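Peptidoglycan D,D-transpeptidase FtsI (Yersinia pestis, PDB 6SYN) probably cross-links septal peptidoglycan during cell division, acting as a class B penicillin-binding protein with D,D-transpeptidase activity that beta-lactam antibiotics target. Local coordinates at residues 203-208 with 219-224; 241-247 with 338-342; 455-460 with 475-481. All blocks are in the same frame, centred on the assembly; numbering follows the deposited sequence.

Contact 1 of 3, residues 203-208 with 219-224; sequences ESGTAV and AMANSP
Residues Gly-205 to Val-208 pair with Met-220 to Ser-223 as the two arms of an antiparallel beta hairpin, whose second strand, 217-223, is an outermost strand of the five-stranded sheet in the penicillin-binding transpeptidase domain. Four backbone hydrogen bonds hold this part of the hairpin together. Gly-205 N donates to Ser-223 O at 2.7 Å, and Ser-223 N returns a bond to Gly-205 O at 3.1 Å. Two residues further on, Ala-207 and Ala-221 repeat this reciprocal pattern, the bond from Ala-221 N to Ala-207 O being nearly straight at 173°. Between them, Thr-206 and Asn-222 form a non-hydrogen-bonded pair whose CA atoms are 4.4 Å apart.

The faces differ in character. On one, Ala-207 and Ala-219 touch Val-189 and Ser-223 touches Val-197 of helix 183-199. The other face carries Thr-206, Val-208, Met-220 and Asn-222 and is covered by helices 242-245 and 370-381. There Val-208 CG2 touches Met-220 CG at 4.4 Å, a loose apolar contact; both side chains also touch Leu-371 and Ala-243. Thr-206 and Asn-222 run side by side, with Asn-222 OD1 resting 3.3 Å from Thr-206 CB. With CG set anti to its carbonyl carbon (chi1 -48°), Asn-222 lifts its amide toward the start of helix 242-245, where ND2 bonds to Asn-241 OD1 and OD1 accepts a weak bond from Ala-243 N.

At the open end of the hairpin, Glu-203 and Ser-204 together face Asn-478 in a classic beta bulge toward the neighbouring strand. Opposite them the second arm leaves the pairing through a cis peptide, and its proline ring lies against the first arm, Pro-224 CD 3.6 Å from Glu-203 O.

Contact 2 of 3, residues 241-247 with 338-342; sequences NRAITDI and LVGES
Ile-244 and Leu-338 meet at about a right angle, the CD1 methyl of Ile-244 reaching the CB of Leu-338 at 3.4 Å. The isoleucine gets there because CG1 sits between its backbone N and carbonyl carbon (chi1 54°) and the branch then runs on extended, which carries CD1 out from the short helix 242-245 and into the bend of the type II turn 338-341. The same methyl also lies against Glu-341 CB, 4.1 Å away, so one branch touches both ends of the turn.

On the flank of this apolar contact, Thr-245 presents its methyl to the loop: CG2 is 3.4 Å from Gly-340 O, while the hydroxyl is turned back to Arg-240. Gly-340 has the positive phi (78°) expected at the third position of such a turn. Further along, Ile-247 lays CG2 beside Ser-342 CB and OG; that OG is hydrogen-bonded to Gly-344 N.

Two polar links tie the backbones. Ser-342 N donates to Ile-244 O at 2.9 Å and 169°, using a carbonyl at the end of the helix, and a water bridges Asn-241 N and Val-339 O. Glu-341 extends back across its own turn, OE2 accepting from Leu-338 N at 3.2 Å while OE1 meets Thr-334 OG1 and Leu-336 N.

Two backbone N-H groups, of Leu-338 and Leu-336, and the Thr-334 hydroxyl surround the Glu-341 carboxylate, which is consistent with an ionised side chain. The loop thus keeps its charge within its own fold and offers the helix mainly methylenes, carbonyls and a single direct N-H.

Contact 3 of 3, residues 455-460 with 475-481; sequences RYLAYT and VVINDPQ
Asp-479 OD2 is gripped by two nitrogens of Arg-455, with NE at 3.2 Å and NH2 at 3.1 Å from that oxygen. Both lie side-on in a salt bridge in which the oxygen stays near the guanidinium plane, although the carboxylate is turned 69° from it. The arginine achieves this by bending at chi3 (71°), which turns the guanidinium toward Asp-479, just past the end of strand 475-478. Asp-479 OD1 is taken by Gln-481 NE2 at 2.8 Å, and the same amide nitrogen lies over one face of the guanidinium. Both carboxylate oxygens are therefore engaged, which would be consistent with an ionised aspartate at the end of this antiparallel pairing.

From here inward the backbones zip together: Asp-479 N donates to Tyr-456 O, Ile-477 and Ala-458 exchange two bonds, and so do Val-475 and Thr-460. On the face shared by Leu-457, Tyr-459, Val-476 and Asn-478, Val-476 places CG2 anti to its backbone N and over the Tyr-459 ring, a CH-pi contact 4.0 Å from the centroid and 19° off the normal. Leu-457 CD2 reaches Asn-478 CB at 3.7 Å beside it. On the other face, Ala-458 CB packs against Ile-477 CB and Pro-480 CG.

Tyr-459 OH bonds to Glu-249 O and Asn-478 OD1 to Lys-445 NZ, so both polar ends are anchored outside the pair. Tyr-456 stacks on Tyr-485 and touches the bound penicillin-derived ligand. Strand 437-446, which contributes Thr-440 to Thr-442 and Lys-444 to the ligand pocket, flanks 455-460, while strand 204-211 flanks 475-478; helix 370-381 covers Tyr-459 and Val-476, and helix 492-505 covers Thr-460 and Val-475.

Overall arrangement
All three contacts lie in the transpeptidase domain and follow one another along the chain. Contacts 1 and 3, their centres about 11 Å apart, are hairpins of one antiparallel sheet, joined where strand 204-211 runs beside strand 471-478. Contact 2, centred about 12 Å from contact 1 and about 17 Å from contact 3, lies against the face of the contact 1 hairpin that carries Thr-206, Met-220 and Asn-222: helix 242-245 follows strand 217-223 in the chain and ties it to the distant loop 338-342. Across the sheet, contact 1 thus occupies the edge remote from the ligand pocket, whereas contact 3 borders strand 437-446, placing Tyr-456 at the penicillin-binding site.

Contact 1 of 3, residues 203-208 with 219-224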
# COMPACT_ATOMS: atom_id res chain seq x y z
N GLU A 203 10.87 -5.69 -6.88
CA GLU A 203 10.04 -5.13 -7.98
C GLU A 203 9.24 -3.95 -7.43
O GLU A 203 9.18 -2.91 -8.11
CB GLU A 203 9.11 -6.21 -8.55
CG GLU A 203 8.41 -5.78 -9.82
CD GLU A 203 7.41 -6.79 -10.36
OE1 GLU A 203 7.67 -8.01 -10.21
OE2 GLU A 203 6.38 -6.37 -10.91
N SER A 204 8.65 -4.12 -6.25
CA SER A 204 7.85 -3.08 -5.56
C SER A 204 7.66 -3.47 -4.09
O SER A 204 8.09 -4.56 -3.68
CB SER A 204 6.52 -2.86 -6.26
OG SER A 204 5.49 -3.69 -5.73
N GLY A 205 7.07 -2.56 -3.33
CA GLY A 205 6.56 -2.80 -1.98
C GLY A 205 5.34 -1.94 -1.74
O GLY A 205 5.13 -1.01 -2.54
N THR A 206 4.54 -2.27 -0.74
CA THR A 206 3.46 -1.38 -0.24
C THR A 206 3.30 -1.64 1.26
O THR A 206 3.45 -2.80 1.70
CB THR A 206 2.19 -1.48 -1.10
OG1 THR A 206 1.04 -1.41 -0.26
CG2 THR A 206 2.11 -2.73 -1.95
N ALA A 207 3.08 -0.55 2.00
CA ALA A 207 2.77 -0.54 3.45
C ALA A 207 1.44 0.18 3.63
O ALA A 207 1.30 1.31 3.11
CB ALA A 207 3.88 0.15 4.21
N VAL A 208 0.48 -0.47 4.30
CA VAL A 208 -0.82 0.15 4.69
C VAL A 208 -0.91 0.14 6.22
O VAL A 208 -0.67 -0.93 6.82
CB VAL A 208 -2.01 -0.56 4.03
CG1 VAL A 208 -3.33 0.08 4.41
CG2 VAL A 208 -1.87 -0.61 2.52
N ALA A 219 -1.86 5.82 6.83
CA ALA A 219 -0.71 5.79 5.89
C ALA A 219 -0.96 4.76 4.79
O ALA A 219 -1.49 3.68 5.11
CB ALA A 219 0.56 5.50 6.66
N MET A 220 -0.58 5.09 3.56
CA MET A 220 -0.69 4.21 2.36
C MET A 220 0.41 4.59 1.37
O MET A 220 0.22 5.58 0.62
CB MET A 220 -2.07 4.37 1.72
CG MET A 220 -2.35 3.36 0.62
SD MET A 220 -3.86 3.79 -0.28
CE MET A 220 -5.04 2.70 0.50
N ALA A 221 1.52 3.85 1.36
CA ALA A 221 2.73 4.16 0.58
C ALA A 221 3.09 2.98 -0.34
O ALA A 221 2.73 1.83 -0.02
CB ALA A 221 3.87 4.49 1.50
N ASN A 222 3.76 3.29 -1.45
CA ASN A 222 4.26 2.32 -2.46
C ASN A 222 5.67 2.73 -2.88
O ASN A 222 5.94 3.95 -2.97
CB ASN A 222 3.36 2.26 -3.69
CG ASN A 222 1.89 2.14 -3.35
OD1 ASN A 222 1.42 1.05 -3.00
ND2 ASN A 222 1.16 3.24 -3.45
N SER A 223 6.53 1.75 -3.10
CA SER A 223 7.84 1.91 -3.77
C SER A 223 7.90 0.91 -4.91
O SER A 223 7.62 -0.26 -4.70
CB SER A 223 8.97 1.73 -2.79
OG SER A 223 10.22 1.93 -3.43
N PRO A 224 8.25 1.33 -6.15
CA PRO A 224 8.68 2.70 -6.46
C PRO A 224 7.55 3.75 -6.52
O PRO A 224 6.41 3.39 -6.75
CB PRO A 224 9.29 2.55 -7.85
CG PRO A 224 8.47 1.45 -8.48
CD PRO A 224 8.26 0.47 -7.35

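Contact 2 of 3, residues 241-247 with 338-342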
# COMPACT_ATOMS: atom_id res chain seq x y z
N ASN A 241 -1.70 3.13 -7.89
CA ASN A 241 -1.59 2.89 -6.43
C ASN A 241 -1.65 1.38 -6.19
O ASN A 241 -2.77 0.84 -6.14
CB ASN A 241 -2.69 3.66 -5.69
CG ASN A 241 -2.59 3.58 -4.18
OD1 ASN A 241 -1.78 2.82 -3.64
ND2 ASN A 241 -3.40 4.36 -3.49
N ARG A 242 -0.49 0.73 -6.06
CA ARG A 242 -0.38 -0.75 -5.92
C ARG A 242 -1.22 -1.25 -4.73
O ARG A 242 -1.72 -2.38 -4.82
CB ARG A 242 1.08 -1.18 -5.78
CG ARG A 242 1.89 -1.07 -7.06
CD ARG A 242 3.30 -1.61 -6.91
NE ARG A 242 4.00 -1.78 -8.18
CZ ARG A 242 4.28 -2.95 -8.76
NH1 ARG A 242 3.93 -4.10 -8.20
NH2 ARG A 242 4.93 -2.97 -9.91
N ALA A 243 -1.40 -0.44 -3.69
CA ALA A 243 -2.13 -0.80 -2.45
C ALA A 243 -3.60 -1.13 -2.74
O ALA A 243 -4.19 -1.91 -1.96
CB ALA A 243 -2.02 0.32 -1.44
N ILE A 244 -4.16 -0.58 -3.83
CA ILE A 244 -5.58 -0.83 -4.25
C ILE A 244 -5.64 -1.56 -5.60
O ILE A 244 -6.76 -1.98 -5.96
CB ILE A 244 -6.41 0.48 -4.27
CG1 ILE A 244 -5.77 1.59 -5.11
CG2 ILE A 244 -6.69 0.94 -2.84
CD1 ILE A 244 -6.75 2.66 -5.54
N THR A 245 -4.52 -1.74 -6.33
CA THR A 245 -4.56 -2.35 -7.69
C THR A 245 -3.80 -3.68 -7.73
O THR A 245 -4.33 -4.62 -8.36
CB THR A 245 -4.09 -1.37 -8.78
OG1 THR A 245 -2.68 -1.20 -8.67
CG2 THR A 245 -4.78 -0.03 -8.71
N ASP A 246 -2.61 -3.78 -7.15
CA ASP A 246 -1.97 -5.11 -6.97
C ASP A 246 -2.98 -5.99 -6.22
O ASP A 246 -3.40 -5.58 -5.11
CB ASP A 246 -0.66 -5.07 -6.18
CG ASP A 246 0.58 -4.70 -6.98
OD1 ASP A 246 0.54 -4.78 -8.23
OD2 ASP A 246 1.59 -4.37 -6.33
N ILE A 247 -3.38 -7.12 -6.79
CA ILE A 247 -4.08 -8.19 -6.01
C ILE A 247 -3.13 -9.39 -5.94
O ILE A 247 -2.59 -9.78 -6.98
CB ILE A 247 -5.49 -8.52 -6.55
CG1 ILE A 247 -5.51 -9.55 -7.68
CG2 ILE A 247 -6.25 -7.24 -6.91
CD1 ILE A 247 -4.98 -9.06 -9.00
N LEU A 338 -11.35 5.40 -5.11
CA LEU A 338 -10.07 5.65 -5.83
C LEU A 338 -10.09 4.88 -7.15
O LEU A 338 -10.82 3.86 -7.22
CB LEU A 338 -8.90 5.22 -4.94
CG LEU A 338 -8.74 6.02 -3.65
CD1 LEU A 338 -7.67 5.41 -2.76
CD2 LEU A 338 -8.43 7.48 -3.94
N VAL A 339 -9.33 5.36 -8.14
CA VAL A 339 -9.37 4.84 -9.54
C VAL A 339 -8.55 3.55 -9.62
O VAL A 339 -7.40 3.54 -9.13
CB VAL A 339 -8.87 5.88 -10.57
CG1 VAL A 339 -7.49 6.42 -10.23
CG2 VAL A 339 -8.89 5.31 -11.98
N GLY A 340 -9.14 2.51 -10.24
CA GLY A 340 -8.57 1.15 -10.36
C GLY A 340 -8.70 0.33 -9.08
O GLY A 340 -8.08 -0.74 -9.01
N GLU A 341 -9.49 0.80 -8.11
CA GLU A 341 -9.65 0.13 -6.80
C GLU A 341 -10.32 -1.23 -7.01
O GLU A 341 -11.50 -1.24 -7.37
CB GLU A 341 -10.45 1.00 -5.84
CG GLU A 341 -10.54 0.41 -4.44
CD GLU A 341 -11.11 1.37 -3.41
OE1 GLU A 341 -11.43 0.91 -2.29
OE2 GLU A 341 -11.22 2.57 -3.72
N SER A 342 -9.58 -2.32 -6.75
CA SER A 342 -10.01 -3.72 -6.98
C SER A 342 -10.50 -4.37 -5.68
O SER A 342 -10.03 -4.00 -4.58
CB SER A 342 -8.88 -4.52 -7.58
OG SER A 342 -9.27 -5.88 -7.74
O HOH W 1 -4.18 3.82 -9.39

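Contact 3 of 3, residues 455-460 with 475-481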
# COMPACT_ATOMS: atom_id res chain seq x y z
N ARG A 455 9.95 -17.10 -7.03
CA ARG A 455 9.92 -15.64 -6.77
C ARG A 455 8.84 -15.44 -5.70
O ARG A 455 7.88 -16.24 -5.68
CB ARG A 455 9.68 -14.91 -8.10
CG ARG A 455 10.49 -15.48 -9.25
CD ARG A 455 10.44 -14.71 -10.56
NE ARG A 455 11.15 -13.44 -10.49
CZ ARG A 455 12.17 -13.07 -11.26
NH1 ARG A 455 12.64 -13.87 -12.21
NH2 ARG A 455 12.72 -11.88 -11.10
N TYR A 456 9.01 -14.49 -4.78
CA TYR A 456 8.24 -14.47 -3.50
C TYR A 456 7.71 -13.08 -3.17
O TYR A 456 8.31 -12.07 -3.58
CB TYR A 456 9.11 -15.02 -2.37
CG TYR A 456 9.78 -16.34 -2.68
CD1 TYR A 456 9.08 -17.53 -2.62
CD2 TYR A 456 11.11 -16.39 -3.06
CE1 TYR A 456 9.69 -18.74 -2.92
CE2 TYR A 456 11.74 -17.59 -3.37
CZ TYR A 456 11.02 -18.77 -3.29
OH TYR A 456 11.63 -19.96 -3.59
N LEU A 457 6.57 -13.05 -2.47
CA LEU A 457 6.02 -11.88 -1.75
C LEU A 457 6.40 -11.99 -0.27
O LEU A 457 5.79 -12.82 0.43
CB LEU A 457 4.49 -11.87 -1.89
CG LEU A 457 3.96 -11.78 -3.32
CD1 LEU A 457 2.46 -12.04 -3.33
CD2 LEU A 457 4.27 -10.42 -3.92
N ALA A 458 7.37 -11.19 0.17
CA ALA A 458 7.78 -11.09 1.59
C ALA A 458 6.73 -10.25 2.33
O ALA A 458 6.62 -9.05 2.04
CB ALA A 458 9.17 -10.50 1.71
N TYR A 459 5.99 -10.91 3.22
CA TYR A 459 4.85 -10.35 4.00
C TYR A 459 5.22 -10.21 5.47
O TYR A 459 5.88 -11.10 6.03
CB TYR A 459 3.65 -11.30 3.96
CG TYR A 459 2.73 -11.19 2.77
CD1 TYR A 459 1.81 -10.16 2.68
CD2 TYR A 459 2.70 -12.17 1.80
CE1 TYR A 459 0.92 -10.08 1.63
CE2 TYR A 459 1.81 -12.11 0.73
CZ TYR A 459 0.92 -11.05 0.65
OH TYR A 459 0.04 -10.98 -0.39
N THR A 460 4.76 -9.13 6.10
CA THR A 460 4.57 -9.03 7.57
C THR A 460 3.36 -8.14 7.81
O THR A 460 3.37 -6.97 7.38
CB THR A 460 5.85 -8.59 8.28
OG1 THR A 460 6.74 -9.71 8.27
CG2 THR A 460 5.63 -8.15 9.71
N VAL A 475 2.81 -4.84 5.57
CA VAL A 475 4.02 -4.60 4.73
C VAL A 475 4.20 -5.84 3.84
O VAL A 475 4.30 -6.95 4.40
CB VAL A 475 5.25 -4.31 5.62
CG1 VAL A 475 6.51 -4.05 4.81
CG2 VAL A 475 4.99 -3.15 6.56
N VAL A 476 4.18 -5.64 2.52
CA VAL A 476 4.47 -6.68 1.49
C VAL A 476 5.61 -6.14 0.60
O VAL A 476 5.45 -5.04 0.05
CB VAL A 476 3.22 -7.07 0.67
CG1 VAL A 476 2.58 -5.88 -0.04
CG2 VAL A 476 3.52 -8.17 -0.34
N ILE A 477 6.72 -6.87 0.51
CA ILE A 477 7.81 -6.63 -0.48
C ILE A 477 7.60 -7.63 -1.62
O ILE A 477 7.67 -8.85 -1.36
CB ILE A 477 9.23 -6.77 0.12
CG1 ILE A 477 9.43 -5.92 1.38
CG2 ILE A 477 10.29 -6.49 -0.93
CD1 ILE A 477 9.39 -4.43 1.14
N ASN A 478 7.36 -7.13 -2.82
CA ASN A 478 7.07 -7.95 -4.02
C ASN A 478 8.39 -8.20 -4.76
O ASN A 478 8.99 -7.22 -5.25
CB ASN A 478 5.95 -7.29 -4.84
CG ASN A 478 5.91 -7.74 -6.28
OD1 ASN A 478 5.85 -8.93 -6.57
ND2 ASN A 478 5.94 -6.78 -7.19
N ASP A 479 8.83 -9.47 -4.74
CA ASP A 479 9.96 -10.06 -5.51
C ASP A 479 11.32 -9.52 -5.05
O ASP A 479 12.09 -9.02 -5.86
CB ASP A 479 9.77 -9.90 -7.02
CG ASP A 479 10.65 -10.83 -7.84
OD1 ASP A 479 11.26 -11.74 -7.25
OD2 ASP A 479 10.72 -10.64 -9.05
N PRO A 480 11.68 -9.70 -3.75
CA PRO A 480 13.03 -9.40 -3.28
C PRO A 480 14.07 -10.31 -3.95
O PRO A 480 13.89 -11.51 -3.90
CB PRO A 480 12.97 -9.63 -1.76
CG PRO A 480 11.77 -10.53 -1.55
CD PRO A 480 10.81 -10.20 -2.68
N GLN A 481 15.12 -9.72 -4.54
CA GLN A 481 16.11 -10.41 -5.41
C GLN A 481 17.55 -10.19 -4.92
O GLN A 481 18.46 -10.32 -5.74
CB GLN A 481 15.97 -9.93 -6.86
CG GLN A 481 14.83 -10.58 -7.63
CD GLN A 481 14.93 -12.08 -7.69
OE1 GLN A 481 15.99 -12.68 -7.48
NE2 GLN A 481 13.81 -12.72 -7.98